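Local atomic coordinates of VOC domain-containing protein (Streptococcus mutans, PDB entry 3L7T), a protein that binds zinc and belongs to the vicinal oxygen chelate (glyoxalase) superfamily, with an activity that may resemble that of lactoylglutathione lyase. Residues V9-S14 against L54-N59; E21-Q26 against F122-G127; H84-V89 against P129-E134; D91-R96 against G116-F121. All coordinates share one frame; numbering follows the deposited sequence.

In the fold
The chain follows the vicinal oxygen chelate plan, two four-stranded mixed sheets with the same strand order. Contacts 1 and 3 are equivalent in kind: each is a buried parallel strand pair, one per sheet, with zinc-binding residues on one face (E55 in contact 1, H84 and E131 in contact 3) and apolar side chains on the other, and both adjoin the second subunit. L54 and L85 meet between them. Contact 2 is also buried but joins helix 16-26 to the end of strand 118-123, by ring packing and a single hydroxyl-carboxylate bond. Contact 4, on the same strand, is only partly buried and lies far from contact 1; a small apolar patch there is edged by a weak salt bridge.

Contact 1: residues V9-S14 against L54-N59; sequences VALIVS and LEIFGN
L11 and I56 lie side by side on one face of a parallel strand pair, and their contact is tight. Following I56 outward, CB leads to two branches: CG2 turns to V13, resting 3.7 Å from V13 CG1, while CG1 carries CD1 against the branch point of L11. There I56 CD1 comes to 3.2 Å from L11 CG and also touches both L11 methyls. A first torsion of 61°, with L11 CG between its own backbone N and carbonyl carbon, brings that atom to I56 CD1. The strands are tied by four backbone bonds, among them E55 N to V9 O at 2.8 Å and L11 N to E55 O at 2.9 Å. Beyond the last of them a water bridges V13 O and N59 N. On the other face, the F57 ring turns its edge to A10 CB, 3.9 Å from F57 CE2, and takes a cation-pi contact from R83 of the second subunit. E55 extends on this face to the zinc ion, beside H8, and its OE2 forms a salt bridge with K44. The strand pair therefore separates a greasy face packed toward helix 16-26 from a metal-binding face whose glutamate charge is probably balanced by zinc and K44.

Contact 2: residues E21-Q26 against F122-G127; sequences EFYVNQ and FFDPDG
F22 lays its ring against D124 and P125, where helix 16-26 meets the type I beta turn D124-G127 that links two antiparallel strands of the glyoxalase-type fold. With F22 CG anti to the backbone N (chi1 178°), the ring is set beside the turn and P125 CD comes over one face, 3.7 Å from the ring centroid, in a CH-pi contact; D124 CA lies over the same face, further toward the far end of the ring. F22 CZ also approaches F123 O and, at 4.0 Å, the edge of the F122 ring at CE1. The same F122 side chain packs on L99 of helix 92-102, and F22 touches L130 of strand 129-133, so the cluster draws both helices onto one sheet.

Y23 takes a different course. Its CG is anti to the carbonyl carbon (chi1 -73°), which carries the hydroxyl to D124, and F22 sets CD2 over the centre of the Y23 face, its edge toward that ring. The phenol and carboxylate planes are strongly inclined to each other. The other carboxylate oxygen is engaged within the turn: D124 OD1 accepts from D126 N at 2.7 Å, forming an Asx turn, and also from L128 N. This is consistent with the turn holding the carboxylate in place for Y23. The buried hydroxyl Y23 OH donates to D124 OD2 over 2.7 Å, meeting it on the anti side, 25° out of the carboxylate plane.

Contact 3: residues H84-V89 against P129-E134; sequences HLAFYV and PLELHE
F87 N donates to E131 O at 2.7 Å, and V89 N to H133 O at 2.9 Å, in a parallel strand pair in register from L85 with L130 to Y88 with H133. Between them, H133 N reaches F87 O at a poor angle, and the bonds on the H84 side are weak as well. H133 adds a bond to the C-terminal residue next to it, its ND1 donating in the ring plane to a lone pair of E134 O at 2.9 Å, while its NE2 is held by D112. On the same face the extended E131 side chain passes A86, with CB 3.7 Å from A86 CB, and brings OE1 to 3.3 Å from H84 NE2. H84 also hydrogen-bonds H8 of the second subunit. The other face is apolar: L130 CD2 sits 4.1 Å from L85 CB and also touches F87, and further along L132 CD2 meets V89 CG1 at 3.9 Å. L132 then packs on helix 92-102. H84 and E131 are zinc ligands of this protein, although no metal is bound to them in this chain. Imidazole and carboxylate on one face, beside H8 of the partner, are consistent with a metal site shared between subunits, as in dimeric glyoxalases.

Contact 4: residues D91-R96 against G116-F121; sequences DVEASR and GKKMAF
V92 packs against K118 and A120 where the first turn of helix 92-102 runs beside strand 118-123, the two short axes 24° from parallel and 8.5 Å apart at their closest. D91 is the N-cap: its OD1 accepts weakly from A94 N at 3.3 Å, and the helical bonds begin with S95 N to D91 O. The closest backbone approach is between V92 and M119. Both V92 methyls face the strand. CG1, anti to the backbone N (chi1 163°), reaches A120 CB at 4.0 Å, whereas CG2 stands over the K118 carbonyl, 3.4 Å from K118 O. Alongside, the aliphatic part of R96 passes A120 loosely, its CD 4.4 Å from A120 CB; the guanidinium goes on to the carbonyls of E107 and V106. At the outer border K118 folds back, bent at three successive torsions, to set NZ 3.4 Å from E93 OE1; the salt bridge is long and its hydrogen bond weak. In the fold, the helix runs along the face of the sheet, roughly parallel to strand 118-123, where A120 and L132 are neighbours; OE2 of the C-terminal E134 accepts from V92 N, and strand 110-111 flanks K118 and M119 from the far edge.

Contact 1: residues V9-S14 against L54-N59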
loop_
_atom_site.group_PDB
_atom_site.type_symbol
_atom_site.label_atom_id
_atom_site.label_comp_id
_atom_site.label_asym_id
_atom_site.label_seq_id
_atom_site.Cartn_x
_atom_site.Cartn_y
_atom_site.Cartn_z
ATOM N N VAL A 9 -4.177 -4.918 1.443
ATOM C CA VAL A 9 -3.448 -3.976 0.602
ATOM C C VAL A 9 -3.368 -4.675 -0.739
ATOM O O VAL A 9 -3.092 -5.875 -0.785
ATOM C CB VAL A 9 -2.004 -3.807 1.103
ATOM C CG1 VAL A 9 -1.336 -2.647 0.356
ATOM C CG2 VAL A 9 -2.020 -3.460 2.607
ATOM N N ALA A 10 -3.670 -3.942 -1.798
ATOM C CA ALA A 10 -3.686 -4.510 -3.153
ATOM C C ALA A 10 -2.539 -3.921 -3.939
ATOM O O ALA A 10 -2.085 -2.806 -3.666
ATOM C CB ALA A 10 -4.999 -4.187 -3.823
ATOM N N LEU A 11 -2.036 -4.703 -4.889
ATOM C CA LEU A 11 -0.974 -4.199 -5.738
ATOM C C LEU A 11 -1.120 -4.822 -7.084
ATOM O O LEU A 11 -1.799 -5.856 -7.236
ATOM C CB LEU A 11 0.394 -4.506 -5.134
ATOM C CG LEU A 11 0.811 -5.953 -4.914
ATOM C CD1 LEU A 11 1.683 -6.379 -6.073
ATOM C CD2 LEU A 11 1.598 -6.080 -3.616
ATOM N N ILE A 12 -0.508 -4.165 -8.058
ATOM C CA ILE A 12 -0.551 -4.583 -9.462
ATOM C C ILE A 12 0.838 -5.041 -9.899
ATOM O O ILE A 12 1.831 -4.407 -9.598
ATOM C CB ILE A 12 -1.039 -3.426 -10.356
ATOM C CG1 ILE A 12 -2.534 -3.189 -10.068
ATOM C CG2 ILE A 12 -0.797 -3.748 -11.881
ATOM C CD1 ILE A 12 -3.191 -2.051 -10.813
ATOM N N VAL A 13 0.897 -6.117 -10.687
ATOM C CA VAL A 13 2.165 -6.657 -11.171
ATOM C C VAL A 13 2.048 -6.799 -12.698
ATOM O O VAL A 13 0.939 -6.770 -13.230
ATOM C CB VAL A 13 2.518 -8.029 -10.536
ATOM C CG1 VAL A 13 2.636 -7.913 -8.983
ATOM C CG2 VAL A 13 1.500 -9.109 -10.933
ATOM N N SER A 14 3.183 -6.745 -13.382
ATOM C CA SER A 14 3.177 -6.793 -14.844
ATOM C C SER A 14 3.090 -8.246 -15.338
ATOM O O SER A 14 2.460 -8.518 -16.361
ATOM C CB SER A 14 4.409 -6.060 -15.436
ATOM O OG SER A 14 5.620 -6.771 -15.148
ATOM N N LEU A 54 -2.729 -9.602 1.368
ATOM C CA LEU A 54 -2.157 -8.876 0.217
ATOM C C LEU A 54 -2.879 -9.374 -1.017
ATOM O O LEU A 54 -2.942 -10.580 -1.230
ATOM C CB LEU A 54 -0.667 -9.228 0.072
ATOM C CG LEU A 54 0.160 -8.992 1.317
ATOM C CD1 LEU A 54 1.644 -9.381 1.005
ATOM C CD2 LEU A 54 0.054 -7.578 1.798
ATOM N N GLU A 55 -3.470 -8.468 -1.796
ATOM C CA GLU A 55 -4.206 -8.866 -2.987
ATOM C C GLU A 55 -3.341 -8.537 -4.175
ATOM O O GLU A 55 -3.124 -7.371 -4.459
ATOM C CB GLU A 55 -5.501 -8.061 -3.127
ATOM C CG GLU A 55 -6.568 -8.375 -2.113
ATOM C CD GLU A 55 -7.892 -7.722 -2.464
ATOM O OE1 GLU A 55 -7.887 -6.745 -3.267
ATOM O OE2 GLU A 55 -8.885 -8.082 -1.796
ATOM N N ILE A 56 -2.857 -9.546 -4.877
ATOM C CA ILE A 56 -2.027 -9.305 -6.045
ATOM C C ILE A 56 -2.890 -9.404 -7.317
ATOM O O ILE A 56 -3.539 -10.437 -7.557
ATOM C CB ILE A 56 -0.876 -10.304 -6.102
ATOM C CG1 ILE A 56 -0.106 -10.370 -4.774
ATOM C CG2 ILE A 56 0.044 -10.001 -7.281
ATOM C CD1 ILE A 56 0.562 -9.118 -4.375
ATOM N N PHE A 57 -2.851 -8.365 -8.148
ATOM C CA PHE A 57 -3.613 -8.360 -9.391
ATOM C C PHE A 57 -2.660 -8.336 -10.549
ATOM O O PHE A 57 -1.792 -7.487 -10.612
ATOM C CB PHE A 57 -4.492 -7.119 -9.496
ATOM C CG PHE A 57 -5.671 -7.123 -8.563
ATOM C CD1 PHE A 57 -6.909 -7.592 -8.987
ATOM C CD2 PHE A 57 -5.566 -6.548 -7.303
ATOM C CE1 PHE A 57 -8.034 -7.527 -8.159
ATOM C CE2 PHE A 57 -6.694 -6.441 -6.473
ATOM C CZ PHE A 57 -7.924 -6.954 -6.911
ATOM N N GLY A 58 -2.868 -9.195 -11.535
ATOM C CA GLY A 58 -2.025 -9.082 -12.722
ATOM C C GLY A 58 -2.574 -10.035 -13.742
ATOM O O GLY A 58 -3.596 -10.680 -13.520
ATOM N N ASN A 59 -1.874 -10.117 -14.848
ATOM C CA ASN A 59 -2.289 -11.007 -15.912
ATOM C C ASN A 59 -1.062 -11.737 -16.440
ATOM O O ASN A 59 0.066 -11.299 -16.244
ATOM C CB ASN A 59 -2.990 -10.220 -17.017
ATOM C CG ASN A 59 -3.754 -11.120 -17.980
ATOM O OD1 ASN A 59 -3.898 -12.303 -17.726
ATOM N ND2 ASN A 59 -4.262 -10.552 -19.080
HETATM O O HOH W 1 -0.146 -7.830 -15.632
#

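Contact 2: residues E21-Q26 against F122-G127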
loop_
_atom_site.group_PDB
_atom_site.type_symbol
_atom_site.label_atom_id
_atom_site.label_comp_id
_atom_site.label_asym_id
_atom_site.label_seq_id
_atom_site.Cartn_x
_atom_site.Cartn_y
_atom_site.Cartn_z
ATOM N N GLU A 21 5.700 -16.371 -8.503
ATOM C CA GLU A 21 6.972 -16.960 -8.058
ATOM C C GLU A 21 7.650 -16.143 -6.929
ATOM O O GLU A 21 8.048 -16.690 -5.893
ATOM C CB GLU A 21 7.915 -17.104 -9.268
ATOM C CG GLU A 21 9.380 -17.417 -8.930
ATOM C CD GLU A 21 9.577 -18.786 -8.265
ATOM O OE1 GLU A 21 8.804 -19.721 -8.563
ATOM O OE2 GLU A 21 10.495 -18.911 -7.421
ATOM N N PHE A 22 7.749 -14.831 -7.116
ATOM C CA PHE A 22 8.404 -13.970 -6.137
ATOM C C PHE A 22 7.686 -14.018 -4.780
ATOM O O PHE A 22 8.285 -14.329 -3.755
ATOM C CB PHE A 22 8.464 -12.532 -6.677
ATOM C CG PHE A 22 9.085 -11.536 -5.723
ATOM C CD1 PHE A 22 10.474 -11.389 -5.662
ATOM C CD2 PHE A 22 8.295 -10.712 -4.918
ATOM C CE1 PHE A 22 11.050 -10.415 -4.848
ATOM C CE2 PHE A 22 8.871 -9.745 -4.107
ATOM C CZ PHE A 22 10.249 -9.628 -4.029
ATOM N N TYR A 23 6.409 -13.650 -4.764
ATOM C CA TYR A 23 5.646 -13.562 -3.509
ATOM C C TYR A 23 5.395 -14.904 -2.803
ATOM O O TYR A 23 5.399 -14.990 -1.568
ATOM C CB TYR A 23 4.325 -12.801 -3.760
ATOM C CG TYR A 23 4.534 -11.283 -3.956
ATOM C CD1 TYR A 23 4.788 -10.453 -2.865
ATOM C CD2 TYR A 23 4.526 -10.703 -5.233
ATOM C CE1 TYR A 23 5.050 -9.107 -3.013
ATOM C CE2 TYR A 23 4.793 -9.330 -5.401
ATOM C CZ TYR A 23 5.047 -8.538 -4.276
ATOM O OH TYR A 23 5.302 -7.183 -4.403
ATOM N N VAL A 24 5.013 -15.907 -3.581
ATOM C CA VAL A 24 4.564 -17.175 -3.007
ATOM C C VAL A 24 5.780 -18.086 -2.789
ATOM O O VAL A 24 6.013 -18.566 -1.683
ATOM C CB VAL A 24 3.498 -17.871 -3.890
ATOM C CG1 VAL A 24 3.122 -19.229 -3.319
ATOM C CG2 VAL A 24 2.220 -16.998 -4.044
ATOM N N ASN A 25 6.645 -18.198 -3.787
ATOM C CA ASN A 25 7.788 -19.125 -3.684
ATOM C C ASN A 25 9.089 -18.614 -3.062
ATOM O O ASN A 25 9.793 -19.356 -2.380
ATOM C CB ASN A 25 8.033 -19.818 -5.026
ATOM C CG ASN A 25 6.867 -20.696 -5.428
ATOM O OD1 ASN A 25 6.105 -21.143 -4.568
ATOM N ND2 ASN A 25 6.700 -20.926 -6.725
ATOM N N GLN A 26 9.409 -17.343 -3.263
ATOM C CA GLN A 26 10.592 -16.767 -2.645
ATOM C C GLN A 26 10.334 -16.096 -1.284
ATOM O O GLN A 26 11.078 -16.299 -0.313
ATOM C CB GLN A 26 11.260 -15.807 -3.621
ATOM C CG GLN A 26 11.747 -16.498 -4.883
ATOM C CD GLN A 26 12.657 -15.608 -5.682
ATOM O OE1 GLN A 26 13.885 -15.776 -5.680
ATOM N NE2 GLN A 26 12.079 -14.586 -6.291
ATOM N N PHE A 122 14.284 -3.962 -0.177
ATOM C CA PHE A 122 14.470 -4.801 -1.367
ATOM C C PHE A 122 13.321 -4.456 -2.309
ATOM O O PHE A 122 12.543 -3.553 -2.010
ATOM C CB PHE A 122 14.503 -6.291 -0.979
ATOM C CG PHE A 122 13.241 -6.799 -0.338
ATOM C CD1 PHE A 122 12.433 -7.710 -1.017
ATOM C CD2 PHE A 122 12.938 -6.501 1.005
ATOM C CE1 PHE A 122 11.354 -8.287 -0.393
ATOM C CE2 PHE A 122 11.848 -7.046 1.617
ATOM C CZ PHE A 122 11.031 -7.942 0.914
ATOM N N PHE A 123 13.218 -5.133 -3.449
ATOM C CA PHE A 123 12.247 -4.725 -4.467
ATOM C C PHE A 123 11.567 -5.923 -5.102
ATOM O O PHE A 123 12.166 -6.969 -5.218
ATOM C CB PHE A 123 12.930 -3.876 -5.544
ATOM C CG PHE A 123 13.585 -2.643 -4.995
ATOM C CD1 PHE A 123 12.891 -1.446 -4.936
ATOM C CD2 PHE A 123 14.848 -2.718 -4.432
ATOM C CE1 PHE A 123 13.461 -0.326 -4.364
ATOM C CE2 PHE A 123 15.417 -1.608 -3.820
ATOM C CZ PHE A 123 14.734 -0.404 -3.804
ATOM N N ASP A 124 10.307 -5.758 -5.503
ATOM C CA ASP A 124 9.604 -6.808 -6.198
ATOM C C ASP A 124 9.971 -6.703 -7.680
ATOM O O ASP A 124 10.724 -5.788 -8.061
ATOM C CB ASP A 124 8.084 -6.782 -5.890
ATOM C CG ASP A 124 7.245 -5.992 -6.892
ATOM O OD1 ASP A 124 7.762 -5.126 -7.662
ATOM O OD2 ASP A 124 5.987 -6.198 -6.830
ATOM N N PRO A 125 9.573 -7.700 -8.476
ATOM C CA PRO A 125 9.967 -7.729 -9.883
ATOM C C PRO A 125 9.602 -6.475 -10.674
ATOM O O PRO A 125 10.200 -6.227 -11.730
ATOM C CB PRO A 125 9.215 -8.954 -10.435
ATOM C CG PRO A 125 9.075 -9.851 -9.240
ATOM C CD PRO A 125 8.831 -8.910 -8.085
ATOM N N ASP A 126 8.617 -5.711 -10.203
ATOM C CA ASP A 126 8.177 -4.464 -10.855
ATOM C C ASP A 126 8.692 -3.219 -10.138
ATOM O O ASP A 126 8.248 -2.096 -10.425
ATOM C CB ASP A 126 6.663 -4.432 -10.987
ATOM C CG ASP A 126 6.155 -5.480 -11.982
ATOM O OD1 ASP A 126 6.601 -5.417 -13.141
ATOM O OD2 ASP A 126 5.456 -6.448 -11.590
ATOM N N GLY A 127 9.721 -3.416 -9.314
ATOM C CA GLY A 127 10.407 -2.320 -8.616
ATOM C C GLY A 127 9.633 -1.736 -7.432
ATOM O O GLY A 127 9.891 -0.598 -6.997
#

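Contact 3: residues H84-V89 against P129-E134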
loop_
_atom_site.group_PDB
_atom_site.type_symbol
_atom_site.label_atom_id
_atom_site.label_comp_id
_atom_site.label_asym_id
_atom_site.label_seq_id
_atom_site.Cartn_x
_atom_site.Cartn_y
_atom_site.Cartn_z
ATOM N N HIS A 84 5.154 2.340 -0.568
ATOM C CA HIS A 84 5.864 1.110 -0.249
ATOM C C HIS A 84 5.237 0.420 0.954
ATOM O O HIS A 84 4.297 0.933 1.563
ATOM C CB HIS A 84 7.372 1.346 -0.060
ATOM C CG HIS A 84 7.744 1.992 1.242
ATOM N ND1 HIS A 84 8.200 3.290 1.326
ATOM C CD2 HIS A 84 7.813 1.490 2.500
ATOM C CE1 HIS A 84 8.488 3.573 2.586
ATOM N NE2 HIS A 84 8.221 2.509 3.322
ATOM N N LEU A 85 5.702 -0.787 1.220
ATOM C CA LEU A 85 5.109 -1.652 2.212
ATOM C C LEU A 85 6.250 -2.253 2.986
ATOM O O LEU A 85 7.256 -2.680 2.412
ATOM C CB LEU A 85 4.299 -2.752 1.485
ATOM C CG LEU A 85 3.675 -3.907 2.236
ATOM C CD1 LEU A 85 2.703 -3.373 3.231
ATOM C CD2 LEU A 85 2.938 -4.806 1.229
ATOM N N ALA A 86 6.118 -2.273 4.310
ATOM C CA ALA A 86 7.178 -2.782 5.153
ATOM C C ALA A 86 6.652 -3.937 5.961
ATOM O O ALA A 86 5.495 -3.911 6.380
ATOM C CB ALA A 86 7.659 -1.670 6.113
ATOM N N PHE A 87 7.512 -4.929 6.209
ATOM C CA PHE A 87 7.138 -6.107 6.972
ATOM C C PHE A 87 7.970 -6.166 8.236
ATOM O O PHE A 87 9.182 -5.923 8.206
ATOM C CB PHE A 87 7.434 -7.377 6.154
ATOM C CG PHE A 87 6.699 -7.435 4.868
ATOM C CD1 PHE A 87 5.329 -7.721 4.858
ATOM C CD2 PHE A 87 7.350 -7.162 3.661
ATOM C CE1 PHE A 87 4.609 -7.737 3.657
ATOM C CE2 PHE A 87 6.640 -7.168 2.451
ATOM C CZ PHE A 87 5.264 -7.463 2.451
ATOM N N TYR A 88 7.333 -6.579 9.331
ATOM C CA TYR A 88 8.047 -6.922 10.549
ATOM C C TYR A 88 8.806 -8.257 10.432
ATOM O O TYR A 88 8.273 -9.248 9.907
ATOM C CB TYR A 88 7.076 -6.929 11.734
ATOM C CG TYR A 88 7.730 -7.264 13.052
ATOM C CD1 TYR A 88 8.438 -6.307 13.771
ATOM C CD2 TYR A 88 7.679 -8.557 13.555
ATOM C CE1 TYR A 88 9.085 -6.644 14.968
ATOM C CE2 TYR A 88 8.295 -8.894 14.749
ATOM C CZ TYR A 88 8.983 -7.935 15.456
ATOM O OH TYR A 88 9.580 -8.292 16.643
ATOM N N VAL A 89 10.098 -8.220 10.754
ATOM C CA VAL A 89 10.902 -9.443 10.948
ATOM C C VAL A 89 11.672 -9.396 12.272
ATOM O O VAL A 89 12.003 -8.312 12.768
ATOM C CB VAL A 89 11.886 -9.682 9.773
ATOM C CG1 VAL A 89 11.117 -9.884 8.460
ATOM C CG2 VAL A 89 12.873 -8.534 9.649
ATOM N N PRO A 129 9.047 -0.952 -3.870
ATOM C CA PRO A 129 9.928 -1.056 -2.690
ATOM C C PRO A 129 9.243 -1.782 -1.513
ATOM O O PRO A 129 8.110 -1.434 -1.135
ATOM C CB PRO A 129 10.199 0.403 -2.298
ATOM C CG PRO A 129 9.875 1.227 -3.516
ATOM C CD PRO A 129 8.711 0.437 -4.191
ATOM N N LEU A 130 9.918 -2.795 -0.990
ATOM C CA LEU A 130 9.475 -3.558 0.161
ATOM C C LEU A 130 10.548 -3.457 1.233
ATOM O O LEU A 130 11.721 -3.276 0.931
ATOM C CB LEU A 130 9.242 -5.036 -0.199
ATOM C CG LEU A 130 8.292 -5.278 -1.367
ATOM C CD1 LEU A 130 8.248 -6.765 -1.797
ATOM C CD2 LEU A 130 6.851 -4.713 -1.046
ATOM N N GLU A 131 10.154 -3.533 2.495
ATOM C CA GLU A 131 11.102 -3.176 3.540
ATOM C C GLU A 131 11.008 -4.215 4.629
ATOM O O GLU A 131 9.904 -4.712 4.897
ATOM C CB GLU A 131 10.749 -1.780 4.064
ATOM C CG GLU A 131 11.670 -1.225 5.095
ATOM C CD GLU A 131 11.090 0.011 5.795
ATOM O OE1 GLU A 131 10.346 0.802 5.168
ATOM O OE2 GLU A 131 11.375 0.179 6.994
ATOM N N LEU A 132 12.164 -4.664 5.126
ATOM C CA LEU A 132 12.245 -5.512 6.338
ATOM C C LEU A 132 12.483 -4.577 7.508
ATOM O O LEU A 132 13.286 -3.643 7.393
ATOM C CB LEU A 132 13.463 -6.427 6.229
ATOM C CG LEU A 132 13.490 -7.337 4.998
ATOM C CD1 LEU A 132 14.796 -8.110 4.950
ATOM C CD2 LEU A 132 12.269 -8.253 5.100
ATOM N N HIS A 133 11.814 -4.802 8.637
ATOM C CA HIS A 133 11.911 -3.828 9.736
ATOM C C HIS A 133 11.794 -4.554 11.065
ATOM O O HIS A 133 10.972 -5.464 11.206
ATOM C CB HIS A 133 10.812 -2.766 9.601
ATOM C CG HIS A 133 11.124 -1.471 10.287
ATOM N ND1 HIS A 133 11.221 -1.356 11.656
ATOM C CD2 HIS A 133 11.326 -0.224 9.792
ATOM C CE1 HIS A 133 11.460 -0.094 11.978
ATOM N NE2 HIS A 133 11.552 0.607 10.863
ATOM N N GLU A 134 12.698 -4.239 11.986
ATOM C CA GLU A 134 12.687 -4.847 13.311
ATOM C C GLU A 134 11.783 -4.086 14.280
ATOM O O GLU A 134 11.105 -3.102 13.940
ATOM C CB GLU A 134 14.102 -4.950 13.877
ATOM C CG GLU A 134 14.751 -6.264 13.567
ATOM C CD GLU A 134 16.189 -6.333 14.013
ATOM O OE1 GLU A 134 16.528 -5.762 15.074
ATOM O OE2 GLU A 134 16.993 -6.957 13.299
ATOM O OXT GLU A 134 11.604 -4.566 15.396
#

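Contact 4: residues D91-R96 against G116-F121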
loop_
_atom_site.group_PDB
_atom_site.type_symbol
_atom_site.label_atom_id
_atom_site.label_comp_id
_atom_site.label_asym_id
_atom_site.label_seq_id
_atom_site.Cartn_x
_atom_site.Cartn_y
_atom_site.Cartn_z
ATOM N N ASP A 91 14.713 -10.507 12.803
ATOM C CA ASP A 91 16.145 -10.337 12.578
ATOM C C ASP A 91 16.373 -9.862 11.141
ATOM O O ASP A 91 16.344 -10.670 10.219
ATOM C CB ASP A 91 16.859 -11.682 12.800
ATOM C CG ASP A 91 18.378 -11.569 12.746
ATOM O OD1 ASP A 91 18.906 -10.506 12.359
ATOM O OD2 ASP A 91 19.056 -12.561 13.094
ATOM N N VAL A 92 16.492 -8.551 10.960
ATOM C CA VAL A 92 16.715 -7.952 9.617
ATOM C C VAL A 92 18.011 -8.478 8.980
ATOM O O VAL A 92 18.061 -8.772 7.788
ATOM C CB VAL A 92 16.712 -6.400 9.688
ATOM C CG1 VAL A 92 17.356 -5.767 8.434
ATOM C CG2 VAL A 92 15.282 -5.863 9.880
ATOM N N GLU A 93 19.050 -8.629 9.795
ATOM C CA GLU A 93 20.351 -9.022 9.292
ATOM C C GLU A 93 20.257 -10.371 8.596
ATOM O O GLU A 93 20.651 -10.516 7.428
ATOM C CB GLU A 93 21.359 -9.087 10.448
ATOM C CG GLU A 93 22.798 -8.743 10.063
ATOM C CD GLU A 93 22.993 -7.286 9.640
ATOM O OE1 GLU A 93 22.962 -6.376 10.509
ATOM O OE2 GLU A 93 23.235 -7.053 8.435
ATOM N N ALA A 94 19.671 -11.329 9.309
ATOM C CA ALA A 94 19.507 -12.679 8.829
ATOM C C ALA A 94 18.536 -12.749 7.647
ATOM O O ALA A 94 18.834 -13.374 6.620
ATOM C CB ALA A 94 19.046 -13.582 9.974
ATOM N N SER A 95 17.380 -12.096 7.799
ATOM C CA SER A 95 16.388 -12.034 6.731
ATOM C C SER A 95 16.985 -11.494 5.455
ATOM O O SER A 95 16.740 -12.045 4.370
ATOM C CB SER A 95 15.203 -11.161 7.141
ATOM O OG SER A 95 14.369 -11.820 8.071
ATOM N N ARG A 96 17.773 -10.420 5.575
ATOM C CA ARG A 96 18.514 -9.890 4.433
ATOM C C ARG A 96 19.460 -10.927 3.819
ATOM O O ARG A 96 19.525 -11.045 2.605
ATOM C CB ARG A 96 19.284 -8.615 4.814
ATOM C CG ARG A 96 20.152 -8.033 3.710
ATOM C CD ARG A 96 20.840 -6.723 4.163
ATOM N NE ARG A 96 21.539 -6.071 3.055
ATOM C CZ ARG A 96 22.805 -6.301 2.706
ATOM N NH1 ARG A 96 23.553 -7.150 3.393
ATOM N NH2 ARG A 96 23.312 -5.713 1.626
ATOM N N GLY A 116 15.776 3.504 16.400
ATOM C CA GLY A 116 17.035 3.205 15.785
ATOM C C GLY A 116 17.047 1.787 15.303
ATOM O O GLY A 116 18.084 1.213 15.159
ATOM N N LYS A 117 15.873 1.250 15.046
ATOM C CA LYS A 117 15.685 -0.176 14.726
ATOM C C LYS A 117 16.155 -0.482 13.314
ATOM O O LYS A 117 15.890 0.293 12.401
ATOM C CB LYS A 117 14.213 -0.580 14.874
ATOM C CG LYS A 117 13.654 -0.465 16.301
ATOM C CD LYS A 117 14.034 -1.674 17.160
ATOM C CE LYS A 117 12.800 -2.413 17.659
ATOM N NZ LYS A 117 12.006 -1.582 18.606
ATOM N N LYS A 118 16.832 -1.618 13.139
ATOM C CA LYS A 118 17.345 -2.006 11.833
ATOM C C LYS A 118 16.242 -2.188 10.781
ATOM O O LYS A 118 15.149 -2.652 11.075
ATOM C CB LYS A 118 18.183 -3.280 11.939
ATOM C CG LYS A 118 19.479 -3.106 12.691
ATOM C CD LYS A 118 19.797 -4.362 13.488
ATOM C CE LYS A 118 21.019 -5.082 12.936
ATOM N NZ LYS A 118 22.239 -4.227 12.976
ATOM N N MET A 119 16.575 -1.902 9.531
ATOM C CA MET A 119 15.609 -2.085 8.443
ATOM C C MET A 119 16.415 -2.193 7.166
ATOM O O MET A 119 17.579 -1.794 7.146
ATOM C CB MET A 119 14.678 -0.889 8.350
ATOM C CG MET A 119 15.417 0.409 8.280
ATOM S SD MET A 119 14.336 1.840 8.336
ATOM C CE MET A 119 15.271 2.972 7.314
ATOM N N ALA A 120 15.803 -2.715 6.096
ATOM C CA ALA A 120 16.503 -2.822 4.820
ATOM C C ALA A 120 15.458 -2.889 3.708
ATOM O O ALA A 120 14.425 -3.511 3.888
ATOM C CB ALA A 120 17.374 -4.057 4.805
ATOM N N PHE A 121 15.696 -2.171 2.614
ATOM C CA PHE A 121 14.861 -2.271 1.415
ATOM C C PHE A 121 15.287 -3.333 0.419
ATOM O O PHE A 121 16.486 -3.536 0.138
ATOM C CB PHE A 121 14.782 -0.929 0.679
ATOM C CG PHE A 121 13.876 0.078 1.337
ATOM C CD1 PHE A 121 12.508 0.099 1.055
ATOM C CD2 PHE A 121 14.399 1.024 2.204
ATOM C CE1 PHE A 121 11.675 1.040 1.645
ATOM C CE2 PHE A 121 13.580 1.966 2.800
ATOM C CZ PHE A 121 12.215 1.972 2.528
#